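Local structure of superoxide dismutase (Acidilobus saccharovorans, 4FFK) at residues A[97-102]-A[200-205]; A[110-115]-A[207-212]; A[118-123]-A[153-158]. The protein catalyses, with a bound ferric ion, the dismutation of superoxide into molecular oxygen and hydrogen peroxide. All coordinates share one frame; numbering follows the deposited sequence.

Contact 1 (A[97-102]-A[200-205]); sequences LNMAPK and WDLINW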
ATOM      1  N   LEU A  97      10.007  -2.709  24.522  1.00 27.88           N
ATOM      2  CA  LEU A  97       9.692  -3.681  25.588  1.00 27.82           C
ATOM      3  C   LEU A  97      10.330  -5.024  25.292  1.00 29.95           C
ATOM      4  O   LEU A  97      10.718  -5.801  26.210  1.00 30.62           O
ATOM      5  CB  LEU A  97       8.185  -3.822  25.769  1.00 28.09           C
ATOM      6  CG  LEU A  97       7.489  -2.599  26.393  1.00 28.83           C
ATOM      7  CD1 LEU A  97       5.971  -2.800  26.262  1.00 29.36           C
ATOM      8  CD2 LEU A  97       7.914  -2.397  27.924  1.00 31.61           C
ATOM      9  N   ASN A  98      10.490  -5.302  24.017  1.00 27.06           N
ATOM     10  CA  ASN A  98      11.026  -6.549  23.576  1.00 28.89           C
ATOM     11  C   ASN A  98      12.553  -6.646  23.718  1.00 27.68           C
ATOM     12  O   ASN A  98      13.113  -7.655  23.387  1.00 28.27           O
ATOM     13  CB  ASN A  98      10.758  -6.721  22.080  1.00 29.14           C
ATOM     14  CG  ASN A  98       9.311  -7.054  21.749  1.00 30.20           C
ATOM     15  OD1 ASN A  98       8.873  -6.795  20.618  1.00 27.94           O
ATOM     16  ND2 ASN A  98       8.577  -7.678  22.684  1.00 29.10           N
ATOM     17  N   MET A  99      13.195  -5.560  24.085  1.00 29.32           N
ATOM     18  CA  MET A  99      14.621  -5.533  24.247  1.00 29.79           C
ATOM     19  C   MET A  99      15.017  -5.346  25.730  1.00 31.78           C
ATOM     20  O   MET A  99      14.220  -4.885  26.585  1.00 33.10           O
ATOM     21  CB  MET A  99      15.232  -4.472  23.384  1.00 28.89           C
ATOM     22  CG  MET A  99      15.056  -4.844  21.893  1.00 27.73           C
ATOM     23  SD  MET A  99      15.834  -3.691  20.837  1.00 26.94           S
ATOM     24  CE  MET A  99      14.918  -2.137  21.128  1.00 27.69           C
ATOM     25  N   ALA A 100      16.233  -5.761  26.020  1.00 32.88           N
ATOM     26  CA  ALA A 100      16.749  -5.683  27.387  1.00 34.80           C
ATOM     27  C   ALA A 100      18.249  -5.527  27.251  1.00 35.69           C
ATOM     28  O   ALA A 100      18.840  -6.055  26.299  1.00 34.40           O
ATOM     29  CB  ALA A 100      16.386  -6.952  28.196  1.00 33.93           C
ATOM     30  N   PRO A 101      18.870  -4.803  28.203  1.00 38.57           N
ATOM     31  CA  PRO A 101      20.320  -4.577  28.224  1.00 41.62           C
ATOM     32  C   PRO A 101      21.104  -5.760  27.675  1.00 44.10           C
ATOM     33  O   PRO A 101      20.723  -6.941  27.928  1.00 44.68           O
ATOM     34  CB  PRO A 101      20.600  -4.402  29.709  1.00 40.72           C
ATOM     35  CG  PRO A 101      19.417  -3.659  30.175  1.00 41.14           C
ATOM     36  CD  PRO A 101      18.245  -4.301  29.439  1.00 39.31           C
ATOM     37  N   LYS A 102      22.173  -5.446  26.932  1.00 47.11           N
ATOM     38  CA  LYS A 102      22.961  -6.452  26.214  1.00 50.42           C
ATOM     39  C   LYS A 102      23.312  -7.624  27.126  1.00 51.84           C
ATOM     40  O   LYS A 102      23.378  -8.782  26.685  1.00 52.72           O
ATOM     41  CB  LYS A 102      24.254  -5.834  25.660  1.00 50.45           C
ATOM     42  CG  LYS A 102      24.762  -6.495  24.361  1.00 52.52           C
ATOM     43  CD  LYS A 102      25.699  -7.694  24.530  1.00 55.19           C
ATOM     44  CE  LYS A 102      25.440  -8.699  23.401  1.00 54.66           C
ATOM     45  NZ  LYS A 102      26.577  -9.602  23.070  1.00 54.91           N
ATOM     46  N   TRP A 200      18.979  -9.890  17.816  1.00 28.31           N
ATOM     47  CA  TRP A 200      18.728 -11.138  18.566  1.00 28.96           C
ATOM     48  C   TRP A 200      19.267 -11.137  19.971  1.00 29.64           C
ATOM     49  O   TRP A 200      18.628 -11.686  20.882  1.00 29.86           O
ATOM     50  CB  TRP A 200      19.227 -12.367  17.800  1.00 28.71           C
ATOM     51  CG  TRP A 200      18.407 -12.604  16.549  1.00 26.10           C
ATOM     52  CD1 TRP A 200      18.702 -12.186  15.319  1.00 27.60           C
ATOM     53  CD2 TRP A 200      17.110 -13.203  16.470  1.00 27.00           C
ATOM     54  NE1 TRP A 200      17.716 -12.542  14.434  1.00 29.08           N
ATOM     55  CE2 TRP A 200      16.704 -13.133  15.128  1.00 26.67           C
ATOM     56  CE3 TRP A 200      16.228 -13.726  17.414  1.00 26.31           C
ATOM     57  CZ2 TRP A 200      15.482 -13.629  14.696  1.00 26.05           C
ATOM     58  CZ3 TRP A 200      15.019 -14.249  16.979  1.00 27.14           C
ATOM     59  CH2 TRP A 200      14.664 -14.188  15.644  1.00 24.51           C
ATOM     60  N   ASP A 201      20.411 -10.486  20.155  1.00 29.93           N
ATOM     61  CA  ASP A 201      21.078 -10.464  21.476  1.00 30.88           C
ATOM     62  C   ASP A 201      20.456  -9.515  22.469  1.00 30.97           C
ATOM     63  O   ASP A 201      20.882  -9.454  23.633  1.00 29.32           O
ATOM     64  CB  ASP A 201      22.552 -10.117  21.312  1.00 30.69           C
ATOM     65  CG  ASP A 201      23.275 -11.145  20.468  1.00 33.01           C
ATOM     66  OD1 ASP A 201      22.847 -12.303  20.511  1.00 35.63           O
ATOM     67  OD2 ASP A 201      24.222 -10.798  19.746  1.00 38.14           O
ATOM     68  N   LEU A 202      19.484  -8.725  22.003  1.00 28.73           N
ATOM     69  CA  LEU A 202      18.805  -7.793  22.876  1.00 29.83           C
ATOM     70  C   LEU A 202      17.452  -8.284  23.299  1.00 29.24           C
ATOM     71  O   LEU A 202      16.809  -7.683  24.161  1.00 31.94           O
ATOM     72  CB  LEU A 202      18.640  -6.470  22.146  1.00 28.41           C
ATOM     73  CG  LEU A 202      19.918  -5.688  21.867  1.00 31.24           C
ATOM     74  CD1 LEU A 202      19.555  -4.360  21.338  1.00 27.48           C
ATOM     75  CD2 LEU A 202      20.675  -5.522  23.216  1.00 24.29           C
ATOM     76  N   ILE A 203      16.987  -9.366  22.694  1.00 30.33           N
ATOM     77  CA  ILE A 203      15.592  -9.755  22.950  1.00 30.20           C
ATOM     78  C   ILE A 203      15.377 -10.073  24.412  1.00 32.55           C
ATOM     79  O   ILE A 203      16.084 -10.908  24.996  1.00 32.66           O
ATOM     80  CB  ILE A 203      15.108 -10.901  22.042  1.00 31.31           C
ATOM     81  CG1 ILE A 203      15.089 -10.415  20.603  1.00 28.15           C
ATOM     82  CG2 ILE A 203      13.671 -11.318  22.404  1.00 30.41           C
ATOM     83  CD1 ILE A 203      15.165 -11.509  19.599  1.00 28.73           C
ATOM     84  N   ASN A 204      14.456  -9.340  25.015  1.00 32.19           N
ATOM     85  CA  ASN A 204      13.891  -9.741  26.268  1.00 34.10           C
ATOM     86  C   ASN A 204      12.850 -10.844  26.092  1.00 33.98           C
ATOM     87  O   ASN A 204      11.637 -10.610  25.943  1.00 34.79           O
ATOM     88  CB  ASN A 204      13.379  -8.541  27.017  1.00 33.72           C
ATOM     89  CG  ASN A 204      12.921  -8.901  28.403  1.00 34.14           C
ATOM     90  OD1 ASN A 204      12.684  -8.037  29.199  1.00 37.33           O
ATOM     91  ND2 ASN A 204      12.735 -10.179  28.660  1.00 32.72           N
ATOM     92  N   TRP A 205      13.318 -12.080  26.140  1.00 34.42           N
ATOM     93  CA  TRP A 205      12.419 -13.214  25.960  1.00 35.04           C
ATOM     94  C   TRP A 205      11.376 -13.405  27.075  1.00 35.71           C
ATOM     95  O   TRP A 205      10.380 -14.119  26.886  1.00 36.15           O
ATOM     96  CB  TRP A 205      13.189 -14.510  25.665  1.00 35.58           C
ATOM     97  CG  TRP A 205      13.711 -14.558  24.294  1.00 33.26           C
ATOM     98  CD1 TRP A 205      15.013 -14.421  23.913  1.00 36.57           C
ATOM     99  CD2 TRP A 205      12.955 -14.730  23.082  1.00 36.78           C
ATOM    100  NE1 TRP A 205      15.123 -14.526  22.552  1.00 35.25           N
ATOM    101  CE2 TRP A 205      13.877 -14.705  22.011  1.00 38.33           C
ATOM    102  CE3 TRP A 205      11.581 -14.881  22.799  1.00 38.23           C
ATOM    103  CZ2 TRP A 205      13.480 -14.818  20.666  1.00 36.43           C
ATOM    104  CZ3 TRP A 205      11.191 -15.048  21.473  1.00 34.79           C
ATOM    105  CH2 TRP A 205      12.138 -15.007  20.422  1.00 36.41           C
TER

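Contact 2 (A[110-115]-A[207-212]); sequences GGAIGD and DVEARY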
ATOM      1  N   GLY A 110      13.099 -19.854  26.586  1.00 42.32           N
ATOM      2  CA  GLY A 110      12.553 -21.038  27.280  1.00 43.99           C
ATOM      3  C   GLY A 110      11.094 -20.757  27.552  1.00 44.50           C
ATOM      4  O   GLY A 110      10.529 -19.856  26.923  1.00 44.86           O
ATOM      5  N   GLY A 111      10.473 -21.512  28.477  1.00 44.61           N
ATOM      6  CA  GLY A 111       9.059 -21.309  28.827  1.00 43.25           C
ATOM      7  C   GLY A 111       8.118 -21.671  27.675  1.00 42.39           C
ATOM      8  O   GLY A 111       8.518 -22.373  26.719  1.00 42.87           O
ATOM      9  N   ALA A 112       6.873 -21.195  27.757  1.00 40.97           N
ATOM     10  CA  ALA A 112       5.858 -21.584  26.786  1.00 40.15           C
ATOM     11  C   ALA A 112       6.279 -21.065  25.386  1.00 39.43           C
ATOM     12  O   ALA A 112       6.144 -21.777  24.369  1.00 40.00           O
ATOM     13  CB  ALA A 112       4.491 -21.064  27.200  1.00 39.81           C
ATOM     14  N   ILE A 113       6.856 -19.858  25.365  1.00 39.19           N
ATOM     15  CA  ILE A 113       7.240 -19.227  24.082  1.00 37.87           C
ATOM     16  C   ILE A 113       8.298 -20.033  23.340  1.00 37.48           C
ATOM     17  O   ILE A 113       8.136 -20.308  22.176  1.00 36.72           O
ATOM     18  CB  ILE A 113       7.601 -17.686  24.207  1.00 38.22           C
ATOM     19  CG1 ILE A 113       7.633 -17.034  22.812  1.00 36.70           C
ATOM     20  CG2 ILE A 113       8.911 -17.424  24.901  1.00 35.57           C
ATOM     21  CD1 ILE A 113       6.375 -17.092  22.113  1.00 39.58           C
ATOM     22  N   GLY A 114       9.344 -20.469  24.050  1.00 37.09           N
ATOM     23  CA  GLY A 114      10.355 -21.291  23.472  1.00 36.38           C
ATOM     24  C   GLY A 114       9.765 -22.555  22.907  1.00 35.65           C
ATOM     25  O   GLY A 114      10.121 -22.975  21.820  1.00 36.17           O
ATOM     26  N   ASP A 115       8.871 -23.184  23.669  1.00 36.63           N
ATOM     27  CA  ASP A 115       8.199 -24.398  23.202  1.00 36.60           C
ATOM     28  C   ASP A 115       7.287 -24.116  22.009  1.00 35.56           C
ATOM     29  O   ASP A 115       7.207 -24.890  21.033  1.00 35.77           O
ATOM     30  CB  ASP A 115       7.372 -24.975  24.348  1.00 37.59           C
ATOM     31  CG  ASP A 115       8.243 -25.625  25.428  1.00 38.70           C
ATOM     32  OD1 ASP A 115       9.356 -26.091  25.100  1.00 40.22           O
ATOM     33  OD2 ASP A 115       7.786 -25.655  26.574  1.00 43.74           O
ATOM     34  N   ASP A 207       9.820 -10.748  28.541  1.00 35.37           N
ATOM     35  CA  ASP A 207       8.822  -9.818  28.054  1.00 34.26           C
ATOM     36  C   ASP A 207       7.918 -10.521  27.028  1.00 32.91           C
ATOM     37  O   ASP A 207       6.702 -10.459  27.159  1.00 34.63           O
ATOM     38  CB  ASP A 207       9.460  -8.614  27.409  1.00 34.14           C
ATOM     39  CG  ASP A 207       8.452  -7.818  26.619  1.00 34.04           C
ATOM     40  OD1 ASP A 207       7.640  -7.120  27.225  1.00 31.25           O
ATOM     41  OD2 ASP A 207       8.425  -7.991  25.394  1.00 31.55           O
ATOM     42  N   VAL A 208       8.523 -11.168  26.039  1.00 32.58           N
ATOM     43  CA  VAL A 208       7.808 -11.891  24.975  1.00 32.07           C
ATOM     44  C   VAL A 208       6.946 -13.024  25.566  1.00 33.95           C
ATOM     45  O   VAL A 208       5.734 -13.126  25.349  1.00 31.90           O
ATOM     46  CB  VAL A 208       8.769 -12.483  23.915  1.00 31.84           C
ATOM     47  CG1 VAL A 208       8.032 -13.281  22.879  1.00 29.76           C
ATOM     48  CG2 VAL A 208       9.571 -11.397  23.223  1.00 28.92           C
ATOM     49  N   GLU A 209       7.591 -13.852  26.381  1.00 34.74           N
ATOM     50  CA  GLU A 209       6.855 -14.830  27.172  1.00 34.38           C
ATOM     51  C   GLU A 209       5.639 -14.255  27.870  1.00 33.92           C
ATOM     52  O   GLU A 209       4.547 -14.815  27.762  1.00 34.96           O
ATOM     53  CB  GLU A 209       7.812 -15.454  28.222  1.00 35.18           C
ATOM     54  CG  GLU A 209       7.109 -16.468  29.153  1.00 38.25           C
ATOM     55  CD  GLU A 209       6.469 -17.667  28.440  1.00 45.16           C
ATOM     56  OE1 GLU A 209       6.720 -17.945  27.243  1.00 42.87           O
ATOM     57  OE2 GLU A 209       5.691 -18.367  29.119  1.00 49.66           O
ATOM     58  N   ALA A 210       5.808 -13.155  28.588  1.00 34.23           N
ATOM     59  CA  ALA A 210       4.715 -12.578  29.377  1.00 35.05           C
ATOM     60  C   ALA A 210       3.599 -12.145  28.429  1.00 35.33           C
ATOM     61  O   ALA A 210       2.411 -12.312  28.716  1.00 35.29           O
ATOM     62  CB  ALA A 210       5.181 -11.387  30.199  1.00 35.31           C
ATOM     63  N   ARG A 211       3.998 -11.584  27.288  1.00 34.68           N
ATOM     64  CA  ARG A 211       2.994 -11.150  26.310  1.00 33.05           C
ATOM     65  C   ARG A 211       2.282 -12.361  25.735  1.00 32.99           C
ATOM     66  O   ARG A 211       1.082 -12.361  25.565  1.00 32.05           O
ATOM     67  CB  ARG A 211       3.641 -10.337  25.196  1.00 32.04           C
ATOM     68  CG  ARG A 211       2.601  -9.653  24.274  1.00 30.80           C
ATOM     69  CD  ARG A 211       3.166  -8.394  23.551  1.00 28.46           C
ATOM     70  NE  ARG A 211       3.689  -7.374  24.476  1.00 27.19           N
ATOM     71  CZ  ARG A 211       4.979  -7.307  24.850  1.00 28.77           C
ATOM     72  NH1 ARG A 211       5.864  -8.192  24.381  1.00 27.45           N
ATOM     73  NH2 ARG A 211       5.374  -6.374  25.685  1.00 28.63           N
ATOM     74  N   TYR A 212       3.033 -13.403  25.457  1.00 34.08           N
ATOM     75  CA  TYR A 212       2.483 -14.592  24.904  1.00 35.43           C
ATOM     76  C   TYR A 212       1.523 -15.246  25.896  1.00 35.96           C
ATOM     77  O   TYR A 212       0.477 -15.735  25.493  1.00 35.78           O
ATOM     78  CB  TYR A 212       3.607 -15.518  24.529  1.00 34.98           C
ATOM     79  CG  TYR A 212       3.200 -16.872  24.088  1.00 37.12           C
ATOM     80  CD1 TYR A 212       3.700 -17.996  24.722  1.00 39.29           C
ATOM     81  CD2 TYR A 212       2.328 -17.055  23.025  1.00 36.95           C
ATOM     82  CE1 TYR A 212       3.339 -19.261  24.301  1.00 39.35           C
ATOM     83  CE2 TYR A 212       1.972 -18.280  22.601  1.00 36.81           C
ATOM     84  CZ  TYR A 212       2.476 -19.393  23.251  1.00 35.57           C
ATOM     85  OH  TYR A 212       2.109 -20.608  22.813  1.00 37.45           O
TER

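Contact 3 (A[118-123]-A[153-158]); sequences NKFFGS and GDLRIL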
ATOM      1  N   ASN A 118       9.479 -23.780  19.022  1.00 35.73           N
ATOM      2  CA  ASN A 118       9.810 -25.093  18.506  1.00 37.80           C
ATOM      3  C   ASN A 118       8.631 -25.771  17.801  1.00 36.99           C
ATOM      4  O   ASN A 118       8.794 -26.359  16.735  1.00 38.01           O
ATOM      5  CB  ASN A 118      10.382 -25.958  19.628  1.00 38.02           C
ATOM      6  CG  ASN A 118      11.739 -25.493  20.055  1.00 40.86           C
ATOM      7  OD1 ASN A 118      12.485 -24.946  19.242  1.00 42.98           O
ATOM      8  ND2 ASN A 118      12.089 -25.715  21.332  1.00 40.38           N
ATOM      9  N   LYS A 119       7.444 -25.683  18.395  1.00 37.28           N
ATOM     10  CA  LYS A 119       6.271 -26.328  17.799  1.00 37.33           C
ATOM     11  C   LYS A 119       5.951 -25.784  16.399  1.00 35.57           C
ATOM     12  O   LYS A 119       5.710 -26.541  15.464  1.00 34.15           O
ATOM     13  CB  LYS A 119       5.063 -26.243  18.743  1.00 37.18           C
ATOM     14  CG  LYS A 119       3.792 -26.833  18.161  1.00 40.87           C
ATOM     15  CD  LYS A 119       2.678 -26.802  19.202  1.00 41.35           C
ATOM     16  CE  LYS A 119       1.491 -27.569  18.657  1.00 45.12           C
ATOM     17  NZ  LYS A 119       0.263 -27.387  19.472  1.00 45.86           N
ATOM     18  N   PHE A 120       6.010 -24.459  16.253  1.00 34.64           N
ATOM     19  CA  PHE A 120       5.498 -23.862  15.013  1.00 33.76           C
ATOM     20  C   PHE A 120       6.580 -23.619  13.952  1.00 34.63           C
ATOM     21  O   PHE A 120       6.278 -23.513  12.765  1.00 34.14           O
ATOM     22  CB  PHE A 120       4.649 -22.633  15.339  1.00 32.20           C
ATOM     23  CG  PHE A 120       3.506 -22.940  16.252  1.00 31.92           C
ATOM     24  CD1 PHE A 120       2.529 -23.885  15.872  1.00 35.17           C
ATOM     25  CD2 PHE A 120       3.372 -22.317  17.493  1.00 32.88           C
ATOM     26  CE1 PHE A 120       1.458 -24.173  16.713  1.00 31.47           C
ATOM     27  CE2 PHE A 120       2.302 -22.639  18.366  1.00 32.87           C
ATOM     28  CZ  PHE A 120       1.355 -23.573  17.971  1.00 32.77           C
ATOM     29  N   PHE A 121       7.850 -23.613  14.356  1.00 35.06           N
ATOM     30  CA  PHE A 121       8.931 -23.435  13.378  1.00 36.36           C
ATOM     31  C   PHE A 121       9.969 -24.557  13.387  1.00 38.18           C
ATOM     32  O   PHE A 121      10.923 -24.551  12.591  1.00 37.70           O
ATOM     33  CB  PHE A 121       9.639 -22.091  13.580  1.00 35.41           C
ATOM     34  CG  PHE A 121       8.692 -20.943  13.674  1.00 32.77           C
ATOM     35  CD1 PHE A 121       8.136 -20.618  14.900  1.00 32.64           C
ATOM     36  CD2 PHE A 121       8.313 -20.248  12.516  1.00 32.04           C
ATOM     37  CE1 PHE A 121       7.231 -19.561  15.036  1.00 32.31           C
ATOM     38  CE2 PHE A 121       7.367 -19.197  12.622  1.00 31.72           C
ATOM     39  CZ  PHE A 121       6.863 -18.851  13.883  1.00 31.48           C
ATOM     40  N   GLY A 122       9.781 -25.503  14.297  1.00 39.66           N
ATOM     41  CA  GLY A 122      10.632 -26.694  14.282  1.00 41.14           C
ATOM     42  C   GLY A 122      11.730 -26.584  15.312  1.00 41.32           C
ATOM     43  O   GLY A 122      11.977 -27.539  16.076  1.00 41.64           O
ATOM     44  N   SER A 123      12.401 -25.427  15.327  1.00 40.32           N
ATOM     45  CA  SER A 123      13.499 -25.148  16.251  1.00 40.51           C
ATOM     46  C   SER A 123      13.633 -23.665  16.368  1.00 40.45           C
ATOM     47  O   SER A 123      13.188 -22.948  15.471  1.00 40.20           O
ATOM     48  CB  SER A 123      14.820 -25.706  15.708  1.00 39.59           C
ATOM     49  OG  SER A 123      15.124 -25.159  14.443  1.00 39.88           O
ATOM     50  N   GLY A 153      -4.299 -20.618  17.602  1.00 33.61           N
ATOM     51  CA  GLY A 153      -3.248 -20.800  18.577  1.00 33.74           C
ATOM     52  C   GLY A 153      -1.845 -20.901  17.982  1.00 33.42           C
ATOM     53  O   GLY A 153      -0.900 -21.043  18.738  1.00 33.61           O
ATOM     54  N   ASP A 154      -1.707 -20.811  16.653  1.00 32.38           N
ATOM     55  CA  ASP A 154      -0.384 -20.859  15.978  1.00 31.02           C
ATOM     56  C   ASP A 154       0.360 -19.525  16.160  1.00 30.49           C
ATOM     57  O   ASP A 154      -0.262 -18.468  16.244  1.00 29.43           O
ATOM     58  CB  ASP A 154      -0.517 -21.148  14.476  1.00 30.06           C
ATOM     59  CG  ASP A 154      -0.721 -22.640  14.137  1.00 31.41           C
ATOM     60  OD1 ASP A 154      -1.065 -23.433  15.043  1.00 36.22           O
ATOM     61  OD2 ASP A 154      -0.515 -23.048  12.981  1.00 29.21           O
ATOM     62  N   LEU A 155       1.691 -19.602  16.275  1.00 29.25           N
ATOM     63  CA  LEU A 155       2.524 -18.432  16.051  1.00 28.04           C
ATOM     64  C   LEU A 155       2.549 -18.189  14.591  1.00 24.87           C
ATOM     65  O   LEU A 155       2.525 -19.115  13.835  1.00 26.09           O
ATOM     66  CB  LEU A 155       3.943 -18.632  16.618  1.00 26.55           C
ATOM     67  CG  LEU A 155       3.972 -18.712  18.150  1.00 26.84           C
ATOM     68  CD1 LEU A 155       5.383 -18.992  18.584  1.00 30.04           C
ATOM     69  CD2 LEU A 155       3.526 -17.420  18.851  1.00 27.86           C
ATOM     70  N   ARG A 156       2.616 -16.914  14.180  1.00 25.18           N
ATOM     71  CA  ARG A 156       2.760 -16.580  12.766  1.00 24.04           C
ATOM     72  C   ARG A 156       3.797 -15.479  12.700  1.00 22.57           C
ATOM     73  O   ARG A 156       3.835 -14.628  13.577  1.00 22.62           O
ATOM     74  CB  ARG A 156       1.455 -15.977  12.171  1.00 25.22           C
ATOM     75  CG  ARG A 156       0.276 -16.913  12.131  1.00 25.97           C
ATOM     76  CD  ARG A 156       0.425 -18.031  11.101  1.00 24.99           C
ATOM     77  NE  ARG A 156      -0.813 -18.831  11.118  1.00 28.25           N
ATOM     78  CZ  ARG A 156      -0.881 -20.135  11.350  1.00 28.36           C
ATOM     79  NH1 ARG A 156       0.215 -20.881  11.477  1.00 25.97           N
ATOM     80  NH2 ARG A 156      -2.068 -20.716  11.364  1.00 26.15           N
ATOM     81  N   ILE A 157       4.627 -15.552  11.690  1.00 22.20           N
ATOM     82  CA  ILE A 157       5.541 -14.437  11.404  1.00 22.20           C
ATOM     83  C   ILE A 157       4.825 -13.486  10.449  1.00 20.16           C
ATOM     84  O   ILE A 157       4.298 -13.876   9.441  1.00 21.82           O
ATOM     85  CB  ILE A 157       6.818 -14.935  10.815  1.00 22.76           C
ATOM     86  CG1 ILE A 157       7.575 -15.720  11.903  1.00 22.48           C
ATOM     87  CG2 ILE A 157       7.702 -13.720  10.284  1.00 21.28           C
ATOM     88  CD1 ILE A 157       8.909 -16.317  11.385  1.00 25.67           C
ATOM     89  N   LEU A 158       4.816 -12.220  10.805  1.00 20.93           N
ATOM     90  CA  LEU A 158       4.243 -11.210   9.917  1.00 20.06           C
ATOM     91  C   LEU A 158       5.316 -10.261   9.425  1.00 20.53           C
ATOM     92  O   LEU A 158       6.270  -9.963  10.129  1.00 22.16           O
ATOM     93  CB  LEU A 158       3.256 -10.365  10.707  1.00 19.59           C
ATOM     94  CG  LEU A 158       2.298 -11.251  11.536  1.00 19.94           C
ATOM     95  CD1 LEU A 158       1.397 -10.276  12.237  1.00 21.96           C
ATOM     96  CD2 LEU A 158       1.557 -12.230  10.731  1.00 19.62           C
TER

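Contact 1 (A[97-102]-A[200-205])
Met99 and Ile203 lie abreast in two antiparallel loop backbones and form a single bridge, a non-hydrogen-bonded pair with a bond on each flank. On one flank Asn204 N donates a hydrogen bond to Asn98 O at 2.7 Å, coming from above the carbonyl plane, 47° out of it. On the other, Ala100 N reaches Leu202 O, also at 2.7 Å, within that carbonyl's plane and at a C=O...N angle of 158°. Each acceptor also meets an alpha carbon: Met99 CA stands 3.1 Å from Leu202 O, and Ile203 CA touches Asn98 O. This is the closely packed part, where two short bonds and two CA-H...O contacts share two oxygens. Met99 extends it: with CG anti to the carbonyl carbon (chi1 -67°), its chain runs past Leu202 CB and bends at the end, bringing SD to 3.8 Å from Leu202 CD1. The bridge ties the loop just after helix 75-97, in the alpha-hairpin part of the iron/manganese superoxide dismutase fold, to the loop leading into helix 205-216, where Asn204 is the N-cap residue. The side chain of Met99 is about 9 Å from the bound iron. The Asn98 amide is held by Asp207, Leu174 O and Ala176 N. Beyond the bridge, Ala100 CB rests against Asn204 CB at 3.6 Å, and Leu202 CD2 touches both Ala100 O and Lys102 CA. Toward solvent the fit is looser. The Lys102 and Asp201 chains run alongside each other in the same direction, Lys102 CE 3.8 Å from Asp201 CB. Their charged ends, Lys102 NZ and Asp201 OD2, are 4.2 Å apart, too far for a salt bridge, though the attraction may steer the exposed lysine chain.

Contact 2 (A[110-115]-A[207-212])
Ile113 and Glu209 are the nearest backbone neighbours, their CA atoms 5.4 Å apart, where the short helical segments 111-115 and 207-212 cross almost perpendicularly: the angle between their directions is 88° and the axes approach to 8.4 Å. The first turn of helix 111-121 thus meets the flank of helix 205-216. Glu209 reaches across with CG anti to its backbone N and a bend at chi2 (60°), which brings the carboxylate up to the N-H groups of that turn. Glu209 OE1 accepts a hydrogen bond from Ile113 N at 2.7 Å through its syn lone pair, while Glu209 OE2 makes a weak bond of 3.4 Å with Ala112 N and a further one with Gln213 NE2. Sitting by a helix start, the carboxylate would probably be stabilised in its charged form. Glu209 OE1 also lies 3.2 Å from Ile113 CB, the two side chains running antiparallel alongside each other. Ile113 then spreads over the second helix: CG1 meets Val208 CG1 at 3.8 Å, and CD1 lies over a face of the Tyr212 ring, 4.0 Å from its centroid, as a CH-pi contact displaced toward CG. Ala112 CB closes on the edge of the same ring, 3.6 Å from Tyr212 CE1. On helix 205-216, Arg211 grips Asp207 end-on and bonds through NE to Leu221 O of the second subunit. Ile113, Val208 and Tyr212 all rest on Leu174 of strand 172-178, so the perpendicular helix pair belongs to the layer packed on the three-stranded antiparallel sheet of the C-terminal alpha/beta domain of iron/manganese superoxide dismutases.

Contact 3 (A[118-123]-A[153-158])
The Phe120 ring lies with one face on the backbone of Asp154 and Leu155 and the other on Lys119 CG of its own helix. Asp154 CA makes a CH-pi contact, 3.9 Å from the ring centroid and 14° off the normal, and Leu155 N stands over the same face nearer the rim, 3.4 Å from Phe120 CD2. Phe120 CE1 comes within 3.1 Å of Asp154 OD1, the ring and carboxylate planes being 42° apart, and CZ approaches Gly153 O. The Phe121 ring meets Leu155 and Ile157 obliquely: CE1 touches Leu155 CB, while Phe121 CE2 touches Ile157 CD1 at 3.5 Å. Leu155 thus touches both aromatics, its CG 3.7 Å from Phe120 CD2, lying nearly perpendicular to each. In this way the last turn of helix 111-121 packs on strand 155-161, an outermost strand of the antiparallel sheet in the C-terminal alpha/beta domain; the helix ends at Phe121, and Gly122, with positive phi, leads the chain toward helix 124-136. Phe121 also meets Phe127 of that helix and Leu66 of the second subunit. No hydrogen bond joins the two segments; the charged groups of Asp154 and Arg156 pair with each other and with the second subunit. Asp154 OD2 accepts Arg156 NH1 at 2.7 Å on its anti lone pair, in a salt bridge that brings Asp154 CB against one face of the guanidinium. The same OD2 accepts a bond from Lys17 N of the second subunit, and Arg156 NH2 reaches Lys17 O and Tyr19 OH there, extending this polar cluster into the subunit interface.

Contact 3 is the buried one and relies on aromatic and aliphatic packing, whereas contacts 1 and 2 are partly buried, contact 1 with two backbone-to-backbone bonds, contact 2 with one good and one weak N-H bond to a carboxylate. Contacts 2 and 3 use opposite ends of helix 111-121, their centres 12 Å apart; Leu155 of contact 3 joins them by touching Ile113 and Tyr212. Contact 1 meets contact 2 through polar groups, Asn98 ND2 lying 2.7 Å from Asp207 OD2, and is the one that links the hairpin and C-terminal parts near the iron. Contacts 1 and 3 do not touch. The second subunit reaches one residue each of contacts 1 and 2 but most of contact 3.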